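Local atomic coordinates of leucine aminopeptidase 2, chloroplastic (Streptomyces sp. BC16019, PDB entry 5LHJ), a protein that acts in the maturation of bottromycin as a metalloaminopeptidase of the M17 family, probably removing unsubstituted N-terminal amino acids from peptides. Residues L414-H419 with Q443-L448; L389-P392 with L396-T399; V348-V353 with D370-T375. All coordinates share one frame; numbering follows the deposited sequence.

Interaction 1 of 3, residues L414-H419 with Q443-L448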
loop_
_atom_site.group_PDB
_atom_site.type_symbol
_atom_site.label_atom_id
_atom_site.label_comp_id
_atom_site.label_asym_id
_atom_site.label_seq_id
_atom_site.Cartn_x
_atom_site.Cartn_y
_atom_site.Cartn_z
ATOM N N LEU A 414 12.661 14.511 25.540
ATOM C CA LEU A 414 13.433 14.325 24.319
ATOM C C LEU A 414 14.283 15.570 24.041
ATOM O O LEU A 414 13.903 16.665 24.419
ATOM C CB LEU A 414 12.505 14.020 23.147
ATOM C CG LEU A 414 11.690 12.725 23.271
ATOM C CD1 LEU A 414 10.802 12.571 22.038
ATOM C CD2 LEU A 414 12.593 11.509 23.430
ATOM N N PRO A 415 15.436 15.401 23.375
ATOM C CA PRO A 415 16.362 16.507 23.127
ATOM C C PRO A 415 15.969 17.405 21.963
ATOM O O PRO A 415 15.471 16.936 20.926
ATOM C CB PRO A 415 17.676 15.780 22.805
ATOM C CG PRO A 415 17.229 14.514 22.162
ATOM C CD PRO A 415 16.014 14.116 22.948
ATOM N N LEU A 416 16.229 18.698 22.131
ATOM C CA LEU A 416 16.126 19.660 21.033
ATOM C C LEU A 416 17.410 19.565 20.205
ATOM O O LEU A 416 18.302 20.400 20.326
ATOM C CB LEU A 416 15.901 21.073 21.583
ATOM C CG LEU A 416 14.518 21.275 22.233
ATOM C CD1 LEU A 416 14.520 22.429 23.223
ATOM C CD2 LEU A 416 13.449 21.510 21.171
ATOM N N LEU A 417 17.485 18.547 19.347
ATOM C CA LEU A 417 18.708 18.214 18.625
ATOM C C LEU A 417 19.056 19.261 17.577
ATOM O O LEU A 417 18.327 19.444 16.607
ATOM C CB LEU A 417 18.578 16.853 17.941
ATOM C CG LEU A 417 18.417 15.636 18.858
ATOM C CD1 LEU A 417 18.033 14.393 18.084
ATOM C CD2 LEU A 417 19.655 15.373 19.701
ATOM N N ALA A 418 20.184 19.938 17.766
ATOM C CA ALA A 418 20.608 20.980 16.818
ATOM C C ALA A 418 20.741 20.456 15.384
ATOM O O ALA A 418 20.381 21.150 14.435
ATOM C CB ALA A 418 21.909 21.617 17.274
ATOM N N HIS A 419 21.202 19.217 15.227
ATOM C CA HIS A 419 21.355 18.637 13.893
ATOM C C HIS A 419 20.034 18.333 13.166
ATOM O O HIS A 419 20.034 18.132 11.953
ATOM C CB HIS A 419 22.284 17.416 13.905
ATOM C CG HIS A 419 21.780 16.253 14.700
ATOM N ND1 HIS A 419 22.331 15.883 15.911
ATOM C CD2 HIS A 419 20.804 15.351 14.441
ATOM C CE1 HIS A 419 21.712 14.807 16.360
ATOM N NE2 HIS A 419 20.780 14.467 15.487
ATOM N N GLN A 443 11.668 17.611 15.171
ATOM C CA GLN A 443 11.569 18.730 14.232
ATOM C C GLN A 443 10.414 19.669 14.592
ATOM O O GLN A 443 10.566 20.883 14.502
ATOM C CB GLN A 443 11.409 18.238 12.795
ATOM C CG GLN A 443 12.639 17.514 12.277
ATOM C CD GLN A 443 12.333 16.598 11.109
ATOM O OE1 GLN A 443 11.405 16.846 10.331
ATOM N NE2 GLN A 443 13.127 15.541 10.957
ATOM N N ALA A 444 9.280 19.107 15.030
ATOM C CA ALA A 444 8.128 19.947 15.415
ATOM C C ALA A 444 8.451 20.831 16.621
ATOM O O ALA A 444 8.044 22.001 16.678
ATOM C CB ALA A 444 6.894 19.101 15.696
ATOM N N ALA A 445 9.182 20.271 17.583
ATOM C CA ALA A 445 9.589 21.004 18.773
ATOM C C ALA A 445 10.534 22.148 18.398
ATOM O O ALA A 445 10.385 23.273 18.882
ATOM C CB ALA A 445 10.242 20.054 19.780
ATOM N N LEU A 446 11.502 21.855 17.522
ATOM C CA LEU A 446 12.425 22.886 17.001
ATOM C C LEU A 446 11.691 23.993 16.220
ATOM O O LEU A 446 12.016 25.176 16.337
ATOM C CB LEU A 446 13.500 22.239 16.118
ATOM C CG LEU A 446 14.455 21.285 16.856
ATOM C CD1 LEU A 446 15.232 20.418 15.875
ATOM C CD2 LEU A 446 15.406 22.057 17.763
ATOM N N PHE A 447 10.708 23.591 15.417
ATOM C CA PHE A 447 9.832 24.521 14.701
ATOM C C PHE A 447 9.176 25.495 15.684
ATOM O O PHE A 447 9.242 26.728 15.486
ATOM C CB PHE A 447 8.792 23.704 13.890
ATOM C CG PHE A 447 7.842 24.517 13.068
ATOM C CD1 PHE A 447 6.800 25.242 13.665
ATOM C CD2 PHE A 447 7.937 24.521 11.680
ATOM C CE1 PHE A 447 5.906 25.978 12.898
ATOM C CE2 PHE A 447 7.030 25.243 10.911
ATOM C CZ PHE A 447 6.022 25.980 11.521
ATOM N N LEU A 448 8.542 24.961 16.727
ATOM C CA LEU A 448 7.873 25.800 17.734
ATOM C C LEU A 448 8.854 26.708 18.470
ATOM O O LEU A 448 8.544 27.865 18.765
ATOM C CB LEU A 448 7.126 24.941 18.754
ATOM C CG LEU A 448 5.966 24.081 18.245
ATOM C CD1 LEU A 448 5.418 23.256 19.403
ATOM C CD2 LEU A 448 4.861 24.906 17.616
#
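Leu417, whose carbonyl meets Leu446 across the contact, lays its CB over one face of the imidazole of His419, 4.0 Å above the ring plane and offset toward the rim. Both residues also pack on Thr386 of the second subunit, and Leu417 thus lies between the helix, which its carbonyl meets, and a neighbouring chain. The carbonyl is the polar part of the meeting: Leu446 CD1 comes to 3.3 Å from Leu417 O, a close van der Waals touch, and no hydrogen bond links the two segments.

The apolar part centres on Leu416. Its CG stands beside the backbone N and anti to the carbonyl carbon (chi1 -69°), and from there CD2 reaches the helix, 3.8 Å from Ala445 CB. The same methyl lies 4.0 Å from Leu446 CD2. Leu446 uses the same kind of first torsion, and the two leucines lie alongside each other, running in opposite senses, so that Leu446 CD2 also lies beside CB of Leu416. One branch of Leu446 thus faces the Leu416 side chain while the other rests against the Leu417 carbonyl oxygen. Phe390, on strand 386-390, touches both Leu416 and Ala445 and so joins the sheet to this seam. Farther along the loop, Glu420 touches the Leu446 side chain and accepts a hydrogen bond from Gln443 NE2.

Leu416 sits at the centre of a tight bend, closed by a weak bond of 3.0 Å from Leu417 N to Pro415 O. The arrangement is that of an inverse gamma turn centred on Leu416, just after strand 410-413, packed on helix 440-449 in the catalytic domain, away from the manganese-binding residues.

Interaction 2 of 3, residues L389-P392 with L396-T399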
loop_
_atom_site.group_PDB
_atom_site.type_symbol
_atom_site.label_atom_id
_atom_site.label_comp_id
_atom_site.label_asym_id
_atom_site.label_seq_id
_atom_site.Cartn_x
_atom_site.Cartn_y
_atom_site.Cartn_z
ATOM N N LEU A 389 8.319 15.461 26.374
ATOM C CA LEU A 389 8.621 16.778 26.966
ATOM C C LEU A 389 9.863 17.358 26.292
ATOM O O LEU A 389 10.891 16.686 26.220
ATOM C CB LEU A 389 8.900 16.639 28.466
ATOM C CG LEU A 389 9.556 17.821 29.188
ATOM C CD1 LEU A 389 8.669 19.058 29.176
ATOM C CD2 LEU A 389 9.902 17.433 30.613
ATOM N N PHE A 390 9.769 18.599 25.823
ATOM C CA PHE A 390 10.915 19.332 25.282
ATOM C C PHE A 390 11.088 20.643 26.030
ATOM O O PHE A 390 10.118 21.369 26.236
ATOM C CB PHE A 390 10.699 19.679 23.822
ATOM C CG PHE A 390 10.722 18.500 22.896
ATOM C CD1 PHE A 390 9.566 17.780 22.635
ATOM C CD2 PHE A 390 11.897 18.137 22.240
ATOM C CE1 PHE A 390 9.571 16.710 21.749
ATOM C CE2 PHE A 390 11.912 17.061 21.368
ATOM C CZ PHE A 390 10.752 16.342 21.118
ATOM N N THR A 391 12.331 20.947 26.414
ATOM C CA THR A 391 12.675 22.280 26.936
ATOM C C THR A 391 14.191 22.443 26.934
ATOM O O THR A 391 14.896 21.479 27.212
ATOM C CB THR A 391 12.142 22.532 28.368
ATOM O OG1 THR A 391 12.574 23.820 28.841
ATOM C CG2 THR A 391 12.607 21.484 29.340
ATOM N N PRO A 392 14.690 23.656 26.636
ATOM C CA PRO A 392 16.138 23.887 26.806
ATOM C C PRO A 392 16.571 24.110 28.260
ATOM O O PRO A 392 17.773 24.129 28.529
ATOM C CB PRO A 392 16.395 25.143 25.973
ATOM C CG PRO A 392 15.100 25.843 25.908
ATOM C CD PRO A 392 14.008 24.822 26.042
ATOM N N LEU A 396 13.495 23.624 34.512
ATOM C CA LEU A 396 12.094 23.481 34.126
ATOM C C LEU A 396 11.752 22.028 33.791
ATOM O O LEU A 396 10.688 21.538 34.176
ATOM C CB LEU A 396 11.769 24.382 32.944
ATOM C CG LEU A 396 10.317 24.448 32.495
ATOM C CD1 LEU A 396 9.363 24.810 33.628
ATOM C CD2 LEU A 396 10.219 25.448 31.354
ATOM N N ALA A 397 12.654 21.336 33.098
ATOM C CA ALA A 397 12.454 19.911 32.821
ATOM C C ALA A 397 12.249 19.119 34.098
ATOM O O ALA A 397 11.320 18.311 34.177
ATOM C CB ALA A 397 13.610 19.317 32.024
ATOM N N GLN A 398 13.099 19.346 35.103
ATOM C CA GLN A 398 12.957 18.597 36.350
ATOM C C GLN A 398 11.645 18.920 37.050
ATOM O O GLN A 398 11.011 18.019 37.592
ATOM C CB GLN A 398 14.144 18.775 37.303
ATOM C CG GLN A 398 14.153 17.764 38.469
ATOM C CD GLN A 398 13.819 16.309 38.060
ATOM O OE1 GLN A 398 14.512 15.692 37.235
ATOM N NE2 GLN A 398 12.738 15.766 38.625
ATOM N N THR A 399 11.224 20.180 37.003
ATOM C CA THR A 399 9.956 20.586 37.618
ATOM C C THR A 399 8.779 19.856 36.973
ATOM O O THR A 399 7.923 19.303 37.681
ATOM C CB THR A 399 9.757 22.118 37.516
ATOM O OG1 THR A 399 10.803 22.783 38.248
ATOM C CG2 THR A 399 8.400 22.557 38.062
#
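Thr391 OG1, which rests 3.8 Å from Leu396 CD2 across the contact, is held by two backbone groups from elsewhere: it gives its proton to Trp458 O and accepts from the backbone N of Asp393. With one bond given and one accepted, the buried hydroxyl is satisfied and its rotation is restrained. The link to Asp393, two residues on, is the pairing of an ST turn, and it spans the point where the chain leaves the strand for the helix. Asp393 in turn uses its OD1 to receive the backbone N of Leu396 in the first turn of that helix.

With OG1 opposite the main-chain nitrogen (chi1 177°), the methyl CG2 falls between N and the carbonyl carbon and faces the helix. There it meets Ala397 CB at 3.6 Å and also lies 3.8 Å from Ala397 N. The Leu396 side chain crosses that of Thr391 at a slant and touches it through CD2, on the hydroxyl side.

Strand 386-390, helix 394-407 and strand 410-413 form a beta-alpha-beta unit of the catalytic domain, its two strands parallel neighbours in the large mixed sheet; this contact joins the first strand and the start of the helix, only a few residues apart in sequence. Two residues before Thr391, Leu389 points to the same helical face. Its CD2 sits 3.9 Å from Ala397 O and 4.4 Å from Ala397 CB, while Val400 and Leu401 touch it from the next turn. Phe390, between them, starts away from this helix, and its side chain packs on Thr441 and Ile442 of helix 440-449. From strand 458-462, Ala459 touches Thr391 and Leu396, and Leu461 touches Leu389.

Interaction 3 of 3, residues V348-V353 with D370-T375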
loop_
_atom_site.group_PDB
_atom_site.type_symbol
_atom_site.label_atom_id
_atom_site.label_comp_id
_atom_site.label_asym_id
_atom_site.label_seq_id
_atom_site.Cartn_x
_atom_site.Cartn_y
_atom_site.Cartn_z
ATOM N N VAL A 348 1.789 25.023 12.743
ATOM C CA VAL A 348 1.526 26.256 11.999
ATOM C C VAL A 348 0.523 27.146 12.759
ATOM O O VAL A 348 0.695 28.356 12.818
ATOM C CB VAL A 348 1.036 25.926 10.556
ATOM C CG1 VAL A 348 0.607 27.176 9.798
ATOM C CG2 VAL A 348 2.114 25.178 9.788
ATOM N N VAL A 349 -0.494 26.533 13.345
ATOM C CA VAL A 349 -1.477 27.233 14.172
ATOM C C VAL A 349 -0.822 27.791 15.460
ATOM O O VAL A 349 -1.046 28.946 15.843
ATOM C CB VAL A 349 -2.655 26.296 14.523
ATOM C CG1 VAL A 349 -3.564 26.923 15.552
ATOM C CG2 VAL A 349 -3.452 25.914 13.272
ATOM N N LEU A 350 -0.023 26.970 16.131
ATOM C CA LEU A 350 0.624 27.365 17.376
ATOM C C LEU A 350 1.652 28.486 17.217
ATOM O O LEU A 350 1.829 29.275 18.141
ATOM C CB LEU A 350 1.305 26.160 18.032
ATOM C CG LEU A 350 0.384 25.045 18.537
ATOM C CD1 LEU A 350 1.175 23.786 18.907
ATOM C CD2 LEU A 350 -0.413 25.538 19.706
ATOM N N ALA A 351 2.332 28.534 16.066
ATOM C CA ALA A 351 3.452 29.466 15.829
ATOM C C ALA A 351 3.139 30.898 16.249
ATOM O O ALA A 351 3.810 31.477 17.108
ATOM C CB ALA A 351 3.859 29.428 14.364
ATOM N N ASP A 352 2.075 31.460 15.692
ATOM C CA ASP A 352 1.758 32.878 15.951
ATOM C C ASP A 352 1.284 33.092 17.379
ATOM O O ASP A 352 1.522 34.144 17.965
ATOM C CB ASP A 352 0.703 33.380 14.972
ATOM C CG ASP A 352 1.070 33.075 13.552
ATOM O OD1 ASP A 352 1.821 33.879 12.970
ATOM O OD2 ASP A 352 0.682 32.000 13.018
ATOM N N VAL A 353 0.637 32.082 17.957
ATOM C CA VAL A 353 0.189 32.190 19.347
ATOM C C VAL A 353 1.396 32.218 20.298
ATOM O O VAL A 353 1.396 32.959 21.274
ATOM C CB VAL A 353 -0.800 31.066 19.718
ATOM C CG1 VAL A 353 -1.235 31.184 21.174
ATOM C CG2 VAL A 353 -2.000 31.103 18.775
ATOM N N ASP A 370 3.547 25.033 26.222
ATOM C CA ASP A 370 2.528 24.615 25.258
ATOM C C ASP A 370 2.218 23.134 25.419
ATOM O O ASP A 370 3.086 22.345 25.804
ATOM C CB ASP A 370 2.886 24.991 23.822
ATOM C CG ASP A 370 3.859 24.051 23.189
ATOM O OD1 ASP A 370 3.452 22.917 22.795
ATOM O OD2 ASP A 370 5.026 24.451 23.037
ATOM N N VAL A 371 0.957 22.793 25.152
ATOM C CA VAL A 371 0.456 21.428 25.240
ATOM C C VAL A 371 -0.308 21.147 23.960
ATOM O O VAL A 371 -1.210 21.911 23.588
ATOM C CB VAL A 371 -0.502 21.241 26.448
ATOM C CG1 VAL A 371 -0.858 19.772 26.628
ATOM C CG2 VAL A 371 0.115 21.787 27.728
ATOM N N ALA A 372 0.061 20.072 23.272
ATOM C CA ALA A 372 -0.499 19.796 21.959
ATOM C C ALA A 372 -0.436 18.328 21.605
ATOM O O ALA A 372 0.541 17.648 21.912
ATOM C CB ALA A 372 0.228 20.629 20.907
ATOM N N THR A 373 -1.500 17.831 20.980
ATOM C CA THR A 373 -1.492 16.511 20.332
ATOM C C THR A 373 -0.857 16.711 18.955
ATOM O O THR A 373 -1.550 16.869 17.938
ATOM C CB THR A 373 -2.913 15.946 20.227
ATOM O OG1 THR A 373 -3.774 16.925 19.626
ATOM C CG2 THR A 373 -3.446 15.607 21.620
ATOM N N LEU A 374 0.470 16.736 18.918
ATOM C CA LEU A 374 1.159 17.322 17.776
ATOM C C LEU A 374 1.605 16.319 16.725
ATOM O O LEU A 374 1.305 16.522 15.556
ATOM C CB LEU A 374 2.328 18.209 18.232
ATOM C CG LEU A 374 2.728 19.333 17.269
ATOM C CD1 LEU A 374 1.580 20.315 17.051
ATOM C CD2 LEU A 374 3.955 20.052 17.779
ATOM N N THR A 375 2.295 15.247 17.119
ATOM C CA THR A 375 2.937 14.366 16.134
ATOM C C THR A 375 2.661 12.904 16.376
ATOM O O THR A 375 2.616 12.469 17.523
ATOM C CB THR A 375 4.468 14.553 16.094
ATOM O OG1 THR A 375 5.068 14.094 17.322
ATOM C CG2 THR A 375 4.806 16.002 15.851
#
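Leu350 and Leu374 reach each other by different first torsions: in Leu350 CG lies opposite the carbonyl carbon (chi1 -66°), whereas in Leu374 it lies roughly opposite the main-chain N (chi1 -154°). The two side chains slant across one another and meet through their CD1 methyls, 4.0 Å apart. The same Leu350 CD1 also sits 3.9 Å from Ala372 CB, so one methyl of helix 345-358 touches a residue at the end of strand 367-372 and another just after it. Val259 and Leu448 touch the Leu350 side chain as well.

Between Ala372 and Leu374 the chain bends in an inverse gamma turn centred on Thr373. At the bend Thr373 turns to manganese ligands: its O accepts from Lys261 NZ and its OG1 pairs with Asp284 OD1. Two residues before Ala372 in the strand, the buried Asp370 is satisfied by His460 ND1 and Trp458 NE1. Lys261 and Asp284 are manganese ligands in this enzyme, though no metal is bound to this chain, and Ala372 lies against Lys261. The packing thus joins helix 345-358 to a strand-end loop that borders the two-metal active site of an M17 aminopeptidase.

How the interactions relate
Read from the N terminus, the three contacts follow in series, with none nested or crossed. Interaction 3 comes first, closing a loop in which 16 residues, including the end of helix 345-358 and the start of strand 367-372, separate the two segments. Interaction 2 then closes a very short one, three residues from strand 386-390 into helix 394-407. Interaction 1 spans the 23 residues from the loop after strand 410-413 to helix 440-449. That last helix unites the set: it meets Phe390 of interaction 2, while Ala444 and Leu448 touch Leu374 and Leu350 of interaction 3. Leu414 N probably hydrogen-bonds Leu389 O, at 2.9 Å. Interactions 2 and 3 do not touch, but both reach the large mixed sheet.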